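Local structure of MlnE (Bacillus amyloliquefaciens subsp. plantarum, 5D2E) at residues V270-Y276 with Q296-I302; M428-T432 with T444-N448. The protein is the N-terminal, B-type ketoreductase part of a macrolactin assembly-line protein, binds NADP, and probably reduces beta-keto groups of the growing polyketide. One frame throughout, in Å; residues are numbered along the deposited sequence.

In the fold
Interactions 1 and 2 belong to two beta-alpha units of the same NADP-binding ketoreductase domain and lie one after the other along the chain. In interaction 1, 270-276 leads into strand 275-279 and pairs with strand 300-304, beyond helix 284-296; in interaction 2, helix 419-437 packs on strand 443-453. Their centres are about 23 Å apart and their nearest atoms about 12 Å, so they do not touch, but the parallel strands between them connect the two. The two lie at different distances from the cofactor: the side chain of Ile302 is about 11 Å from NADP and that of Met428 about 6 Å. The Met428 side chain is also about 4 Å from that of Lys384, which binds NADP.

Interaction 1: V270-Y276 with Q296-I302; sequences VKKNGVY and QAEVKLI
Val299 and Tyr276 meet at about a right angle: the valine sends CG1 obliquely against the ring, 3.6 Å from Tyr276 CE2. A face of the same ring carries Val270 CG1 near its border, while Val270 CG2 packs on Val299 CG1 at 4.0 Å, so two branched valines and one aromatic ring close a small apolar cluster. Tyr276 OH accepts the Lys271 N-H at 3.0 Å and ties the ring to the turn of Lys271 to Gly274. That turn is type II: its third residue, Asn273, has phi +66°, which asparagine tolerates well, and Gly274, without a side chain, allows the tyrosine hydroxyl to sit close. Gln296 runs across Val270; its straight chain beyond CG (chi2 -172°) brings OE1 to 3.0 Å from Val270 N, the donor tilted 29° from the amide carbonyl plane. On the other face of the strands Val275 CG1 touches Ile302 CD1 at 3.7 Å. Nearer the surface Lys300 lies alongside Asn273, its bent chain taking NZ to a water that also donates to Asn273 O, and Lys272 makes a long salt bridge with Glu298. Backbone bonds, among them Lys300 N to Gly274 O at 2.9 Å, set the parallel register. Strand 275-279, helix 284-296 and strand 300-304 form the opening beta-alpha-beta unit of the Rossmann-type, NADP-binding ketoreductase domain.

Interaction 2: M428-T432 with T444-N448; sequences MDGFT and TLSIN
The carboxylate of Asp429 and the amide of Asn448 approach from opposite directions with their planes 80° apart. Asn448 ND2 gives a hydrogen to Asp429 OD2 at 2.9 Å; OD2 lies in the plane of the amide, while ND2 reaches its syn side from 26° out of the carboxylate plane. At the other oxygen, Ser446 OG donates to the anti lone pair of Asp429 OD1 at 2.6 Å. With chi1 at -174°, OG stands opposite the serine's own N and points to the helix. Ser407 OG also bonds OD1, and these partners probably stabilise the charge of the buried acid; Gln494 and Ser408 O fix the Asn448 amide from the second shell. One helical turn on, Thr432 OG1 donates back to Asp429 O at 2.7 Å, and its CG2 rests on Ser446 CB, 3.8 Å away. Thr444 CG2 packs against Thr432 CA at 3.7 Å, while its OG1 bonds Arg435. Short Ser and Thr side chains suit axes only 7.6 Å apart; Asp429 and Asn448 suit the buried polar pairing. Helix 419-437 is the crossover between parallel strands 402-408 and 443-453, a beta-alpha-beta unit of the ketoreductase Rossmann fold.

Interaction 1: V270-Y276 with Q296-I302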
ATOM      1  N   VAL A 270      18.170  19.269  -4.304  1.00 36.59           N
ATOM      2  CA  VAL A 270      17.690  20.199  -3.299  1.00 38.68           C
ATOM      3  C   VAL A 270      18.376  21.544  -3.562  1.00 38.29           C
ATOM      4  O   VAL A 270      19.343  21.600  -4.307  1.00 38.05           O
ATOM      5  CB  VAL A 270      17.956  19.682  -1.877  1.00 35.99           C
ATOM      6  CG1 VAL A 270      16.934  18.595  -1.554  1.00 38.71           C
ATOM      7  CG2 VAL A 270      19.382  19.188  -1.755  1.00 36.87           C
ATOM      8  N   LYS A 271      17.812  22.588  -2.970  1.00 38.19           N
ATOM      9  CA  LYS A 271      18.171  23.964  -3.242  1.00 46.29           C
ATOM     10  C   LYS A 271      18.914  24.527  -2.053  1.00 46.56           C
ATOM     11  O   LYS A 271      18.563  24.260  -0.889  1.00 38.88           O
ATOM     12  CB  LYS A 271      16.927  24.882  -3.332  1.00 45.39           C
ATOM     13  CG  LYS A 271      15.809  24.551  -4.281  1.00 57.16           C
ATOM     14  CD  LYS A 271      14.534  25.280  -3.751  1.00 67.41           C
ATOM     15  CE  LYS A 271      13.483  25.593  -4.825  1.00 75.49           C
ATOM     16  NZ  LYS A 271      13.464  24.632  -5.978  1.00 74.53           N
ATOM     17  N   LYS A 272      19.841  25.431  -2.346  1.00 44.36           N
ATOM     18  CA  LYS A 272      20.479  26.206  -1.322  1.00 45.56           C
ATOM     19  C   LYS A 272      19.443  26.903  -0.453  1.00 38.37           C
ATOM     20  O   LYS A 272      18.480  27.462  -0.955  1.00 39.06           O
ATOM     21  CB  LYS A 272      21.398  27.238  -1.974  1.00 52.60           C
ATOM     22  CG  LYS A 272      22.004  28.163  -0.943  1.00 64.75           C
ATOM     23  CD  LYS A 272      23.237  28.884  -1.488  1.00 70.50           C
ATOM     24  CE  LYS A 272      23.500  30.141  -0.674  1.00 77.37           C
ATOM     25  NZ  LYS A 272      24.870  30.113  -0.105  1.00 81.40           N
ATOM     26  N   ASN A 273      19.617  26.773   0.866  1.00 36.56           N
ATOM     27  CA  ASN A 273      18.692  27.238   1.878  1.00 37.86           C
ATOM     28  C   ASN A 273      17.304  26.533   1.915  1.00 35.05           C
ATOM     29  O   ASN A 273      16.399  27.007   2.624  1.00 34.88           O
ATOM     30  CB  ASN A 273      18.525  28.742   1.808  1.00 41.38           C
ATOM     31  CG  ASN A 273      19.853  29.459   2.083  1.00 58.43           C
ATOM     32  OD1 ASN A 273      20.845  28.824   2.509  1.00 60.62           O
ATOM     33  ND2 ASN A 273      19.895  30.754   1.813  1.00 54.93           N
ATOM     34  N   GLY A 274      17.140  25.484   1.122  1.00 34.88           N
ATOM     35  CA  GLY A 274      15.889  24.697   1.183  1.00 36.21           C
ATOM     36  C   GLY A 274      15.733  24.040   2.579  1.00 37.97           C
ATOM     37  O   GLY A 274      16.744  23.741   3.234  1.00 36.58           O
ATOM     38  N   VAL A 275      14.493  23.903   3.051  1.00 35.45           N
ATOM     39  CA  VAL A 275      14.175  23.283   4.312  1.00 30.81           C
ATOM     40  C   VAL A 275      13.478  21.955   4.028  1.00 34.03           C
ATOM     41  O   VAL A 275      12.454  21.950   3.314  1.00 30.70           O
ATOM     42  CB  VAL A 275      13.240  24.167   5.114  1.00 31.28           C
ATOM     43  CG1 VAL A 275      13.034  23.615   6.483  1.00 31.68           C
ATOM     44  CG2 VAL A 275      13.772  25.601   5.185  1.00 40.58           C
ATOM     45  N   TYR A 276      14.076  20.847   4.524  1.00 32.95           N
ATOM     46  CA  TYR A 276      13.621  19.464   4.276  1.00 29.80           C
ATOM     47  C   TYR A 276      13.362  18.648   5.532  1.00 31.48           C
ATOM     48  O   TYR A 276      14.108  18.711   6.497  1.00 31.25           O
ATOM     49  CB  TYR A 276      14.590  18.751   3.333  1.00 30.76           C
ATOM     50  CG  TYR A 276      14.806  19.625   2.080  1.00 33.21           C
ATOM     51  CD1 TYR A 276      13.908  19.611   1.029  1.00 32.12           C
ATOM     52  CD2 TYR A 276      15.894  20.503   1.996  1.00 35.77           C
ATOM     53  CE1 TYR A 276      14.103  20.415  -0.063  1.00 31.28           C
ATOM     54  CE2 TYR A 276      16.099  21.306   0.899  1.00 32.61           C
ATOM     55  CZ  TYR A 276      15.190  21.285  -0.117  1.00 37.62           C
ATOM     56  OH  TYR A 276      15.376  22.115  -1.211  1.00 35.86           O
ATOM     57  N   GLN A 296      24.314  17.771  -1.524  1.00 44.16           N
ATOM     58  CA  GLN A 296      23.876  18.474  -2.730  1.00 43.77           C
ATOM     59  C   GLN A 296      23.888  19.977  -2.568  1.00 43.91           C
ATOM     60  O   GLN A 296      24.015  20.693  -3.528  1.00 45.73           O
ATOM     61  CB  GLN A 296      22.444  18.036  -3.123  1.00 39.22           C
ATOM     62  CG  GLN A 296      22.398  16.675  -3.788  1.00 40.71           C
ATOM     63  CD  GLN A 296      20.994  16.305  -4.355  1.00 40.98           C
ATOM     64  OE1 GLN A 296      19.977  16.916  -4.027  1.00 37.92           O
ATOM     65  NE2 GLN A 296      20.961  15.299  -5.209  1.00 45.95           N
ATOM     66  N   ALA A 297      23.698  20.481  -1.372  1.00 44.75           N
ATOM     67  CA  ALA A 297      23.550  21.901  -1.222  1.00 43.61           C
ATOM     68  C   ALA A 297      23.543  22.192   0.235  1.00 44.99           C
ATOM     69  O   ALA A 297      23.385  21.285   1.050  1.00 42.77           O
ATOM     70  CB  ALA A 297      22.256  22.381  -1.869  1.00 46.17           C
ATOM     71  N   GLU A 298      23.714  23.456   0.576  1.00 42.52           N
ATOM     72  CA  GLU A 298      23.628  23.891   1.952  1.00 44.57           C
ATOM     73  C   GLU A 298      22.204  24.042   2.355  1.00 42.79           C
ATOM     74  O   GLU A 298      21.551  25.081   2.105  1.00 38.49           O
ATOM     75  CB  GLU A 298      24.388  25.200   2.180  1.00 49.45           C
ATOM     76  CG  GLU A 298      25.898  25.027   2.042  1.00 57.95           C
ATOM     77  CD  GLU A 298      26.652  26.365   2.137  1.00 65.42           C
ATOM     78  OE1 GLU A 298      26.020  27.419   2.421  1.00 57.10           O
ATOM     79  OE2 GLU A 298      27.882  26.350   1.930  1.00 71.71           O
ATOM     80  N   VAL A 299      21.690  22.981   2.972  1.00 37.22           N
ATOM     81  CA  VAL A 299      20.300  22.954   3.362  1.00 35.52           C
ATOM     82  C   VAL A 299      20.076  22.989   4.829  1.00 38.44           C
ATOM     83  O   VAL A 299      21.025  22.924   5.617  1.00 35.07           O
ATOM     84  CB  VAL A 299      19.615  21.695   2.805  1.00 38.63           C
ATOM     85  CG1 VAL A 299      19.706  21.701   1.292  1.00 40.88           C
ATOM     86  CG2 VAL A 299      20.235  20.401   3.314  1.00 37.02           C
ATOM     87  N   LYS A 300      18.805  23.116   5.192  1.00 34.19           N
ATOM     88  CA  LYS A 300      18.324  22.906   6.539  1.00 34.37           C
ATOM     89  C   LYS A 300      17.541  21.585   6.619  1.00 38.29           C
ATOM     90  O   LYS A 300      16.583  21.403   5.858  1.00 31.79           O
ATOM     91  CB  LYS A 300      17.366  24.015   6.940  1.00 37.17           C
ATOM     92  CG  LYS A 300      17.910  25.380   6.490  1.00 43.15           C
ATOM     93  CD  LYS A 300      18.512  26.137   7.632  1.00 50.56           C
ATOM     94  CE  LYS A 300      18.303  27.638   7.386  1.00 57.34           C
ATOM     95  NZ  LYS A 300      19.075  27.970   6.165  1.00 51.30           N
ATOM     96  N   LEU A 301      17.965  20.667   7.499  1.00 34.54           N
ATOM     97  CA  LEU A 301      17.316  19.357   7.613  1.00 34.86           C
ATOM     98  C   LEU A 301      16.658  19.179   8.954  1.00 35.34           C
ATOM     99  O   LEU A 301      17.284  19.455   9.990  1.00 29.74           O
ATOM    100  CB  LEU A 301      18.374  18.298   7.451  1.00 33.25           C
ATOM    101  CG  LEU A 301      18.987  18.229   6.082  1.00 33.55           C
ATOM    102  CD1 LEU A 301      20.183  17.292   5.980  1.00 39.55           C
ATOM    103  CD2 LEU A 301      17.961  17.847   5.073  1.00 38.90           C
ATOM    104  N   ILE A 302      15.421  18.681   8.985  1.00 31.47           N
ATOM    105  CA  ILE A 302      14.788  18.280  10.263  1.00 31.21           C
ATOM    106  C   ILE A 302      14.549  16.794  10.215  1.00 32.61           C
ATOM    107  O   ILE A 302      13.949  16.315   9.261  1.00 28.19           O
ATOM    108  CB  ILE A 302      13.485  18.982  10.457  1.00 33.18           C
ATOM    109  CG1 ILE A 302      13.699  20.491  10.471  1.00 33.36           C
ATOM    110  CG2 ILE A 302      12.788  18.491  11.733  1.00 33.25           C
ATOM    111  CD1 ILE A 302      13.637  21.141   9.110  1.00 35.90           C
TER
HETATM  112  O   HOH W   1      16.496  28.672   4.807  1.00 57.42           O

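Interaction 2: M428-T432 with T444-N448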
ATOM      1  N   MET A 428       0.249   4.156   0.853  1.00 25.40           N
ATOM      2  CA  MET A 428       1.015   5.271   0.322  1.00 25.77           C
ATOM      3  C   MET A 428       1.016   5.324  -1.177  1.00 24.47           C
ATOM      4  O   MET A 428       0.924   6.395  -1.752  1.00 25.93           O
ATOM      5  CB  MET A 428       2.475   5.246   0.831  1.00 26.90           C
ATOM      6  CG  MET A 428       2.547   5.275   2.320  1.00 27.15           C
ATOM      7  SD  MET A 428       4.120   5.661   3.085  1.00 27.43           S
ATOM      8  CE  MET A 428       5.191   4.390   2.414  1.00 29.35           C
ATOM      9  N   ASP A 429       1.196   4.174  -1.822  1.00 26.74           N
ATOM     10  CA  ASP A 429       1.216   4.103  -3.241  1.00 24.38           C
ATOM     11  C   ASP A 429      -0.092   4.709  -3.864  1.00 27.29           C
ATOM     12  O   ASP A 429      -0.020   5.506  -4.826  1.00 26.19           O
ATOM     13  CB  ASP A 429       1.375   2.686  -3.761  1.00 27.23           C
ATOM     14  CG  ASP A 429       2.645   1.974  -3.265  1.00 28.44           C
ATOM     15  OD1 ASP A 429       3.596   2.626  -2.814  1.00 27.71           O
ATOM     16  OD2 ASP A 429       2.666   0.733  -3.409  1.00 29.40           O
ATOM     17  N   GLY A 430      -1.242   4.342  -3.305  1.00 27.04           N
ATOM     18  CA  GLY A 430      -2.528   4.897  -3.721  1.00 27.14           C
ATOM     19  C   GLY A 430      -2.758   6.351  -3.284  1.00 26.27           C
ATOM     20  O   GLY A 430      -3.411   7.133  -4.010  1.00 26.61           O
ATOM     21  N   PHE A 431      -2.118   6.762  -2.192  1.00 26.11           N
ATOM     22  CA  PHE A 431      -2.295   8.098  -1.690  1.00 26.58           C
ATOM     23  C   PHE A 431      -1.743   9.151  -2.641  1.00 26.67           C
ATOM     24  O   PHE A 431      -2.141  10.324  -2.596  1.00 24.99           O
ATOM     25  CB  PHE A 431      -1.701   8.250  -0.286  1.00 26.06           C
ATOM     26  CG  PHE A 431      -2.052   9.561   0.384  1.00 24.82           C
ATOM     27  CD1 PHE A 431      -3.351   9.803   0.842  1.00 26.55           C
ATOM     28  CD2 PHE A 431      -1.107  10.578   0.517  1.00 24.56           C
ATOM     29  CE1 PHE A 431      -3.688  11.025   1.445  1.00 26.15           C
ATOM     30  CE2 PHE A 431      -1.425  11.761   1.173  1.00 27.29           C
ATOM     31  CZ  PHE A 431      -2.705  12.012   1.622  1.00 25.96           C
ATOM     32  N   THR A 432      -0.798   8.737  -3.499  1.00 24.86           N
ATOM     33  CA  THR A 432      -0.262   9.617  -4.489  1.00 26.72           C
ATOM     34  C   THR A 432      -1.427  10.212  -5.328  1.00 26.10           C
ATOM     35  O   THR A 432      -1.350  11.387  -5.760  1.00 28.08           O
ATOM     36  CB  THR A 432       0.664   8.918  -5.497  1.00 25.78           C
ATOM     37  OG1 THR A 432      -0.050   7.868  -6.104  1.00 27.61           O
ATOM     38  CG2 THR A 432       1.956   8.368  -4.845  1.00 27.12           C
ATOM     39  N   THR A 444       4.993  14.494  -6.395  1.00 27.00           N
ATOM     40  CA  THR A 444       4.487  13.460  -5.500  1.00 25.61           C
ATOM     41  C   THR A 444       5.023  12.133  -6.020  1.00 27.21           C
ATOM     42  O   THR A 444       4.913  11.838  -7.196  1.00 27.63           O
ATOM     43  CB  THR A 444       2.948  13.445  -5.510  1.00 26.84           C
ATOM     44  OG1 THR A 444       2.514  14.592  -4.814  1.00 30.93           O
ATOM     45  CG2 THR A 444       2.402  12.234  -4.780  1.00 30.15           C
ATOM     46  N   LEU A 445       5.653  11.324  -5.138  1.00 27.30           N
ATOM     47  CA  LEU A 445       6.198  10.067  -5.595  1.00 27.37           C
ATOM     48  C   LEU A 445       6.210   9.065  -4.444  1.00 25.60           C
ATOM     49  O   LEU A 445       6.539   9.422  -3.311  1.00 26.65           O
ATOM     50  CB  LEU A 445       7.618  10.281  -6.052  1.00 30.87           C
ATOM     51  CG  LEU A 445       8.424   9.051  -6.401  1.00 29.55           C
ATOM     52  CD1 LEU A 445       7.875   8.310  -7.596  1.00 29.74           C
ATOM     53  CD2 LEU A 445       9.875   9.396  -6.674  1.00 35.39           C
ATOM     54  N   SER A 446       5.788   7.840  -4.743  1.00 25.64           N
ATOM     55  CA  SER A 446       5.960   6.736  -3.863  1.00 25.08           C
ATOM     56  C   SER A 446       6.932   5.807  -4.553  1.00 25.95           C
ATOM     57  O   SER A 446       6.697   5.427  -5.694  1.00 26.70           O
ATOM     58  CB  SER A 446       4.631   5.966  -3.632  1.00 25.26           C
ATOM     59  OG  SER A 446       4.795   4.918  -2.629  1.00 29.08           O
ATOM     60  N   ILE A 447       8.001   5.408  -3.824  1.00 25.65           N
ATOM     61  CA  ILE A 447       8.985   4.475  -4.350  1.00 25.78           C
ATOM     62  C   ILE A 447       8.886   3.110  -3.667  1.00 24.17           C
ATOM     63  O   ILE A 447       9.039   3.033  -2.448  1.00 26.59           O
ATOM     64  CB  ILE A 447      10.425   4.992  -4.154  1.00 27.88           C
ATOM     65  CG1 ILE A 447      10.592   6.349  -4.794  1.00 30.32           C
ATOM     66  CG2 ILE A 447      11.411   3.965  -4.704  1.00 30.35           C
ATOM     67  CD1 ILE A 447      11.895   7.091  -4.436  1.00 31.17           C
ATOM     68  N   ASN A 448       8.612   2.058  -4.431  1.00 23.39           N
ATOM     69  CA  ASN A 448       8.550   0.735  -3.855  1.00 24.83           C
ATOM     70  C   ASN A 448      10.019   0.160  -3.830  1.00 26.76           C
ATOM     71  O   ASN A 448      10.504  -0.467  -4.818  1.00 26.43           O
ATOM     72  CB  ASN A 448       7.713  -0.161  -4.666  1.00 26.72           C
ATOM     73  CG  ASN A 448       6.254   0.312  -4.779  1.00 28.23           C
ATOM     74  OD1 ASN A 448       5.872   0.829  -5.811  1.00 29.01           O
ATOM     75  ND2 ASN A 448       5.453   0.057  -3.758  1.00 27.45           N
TER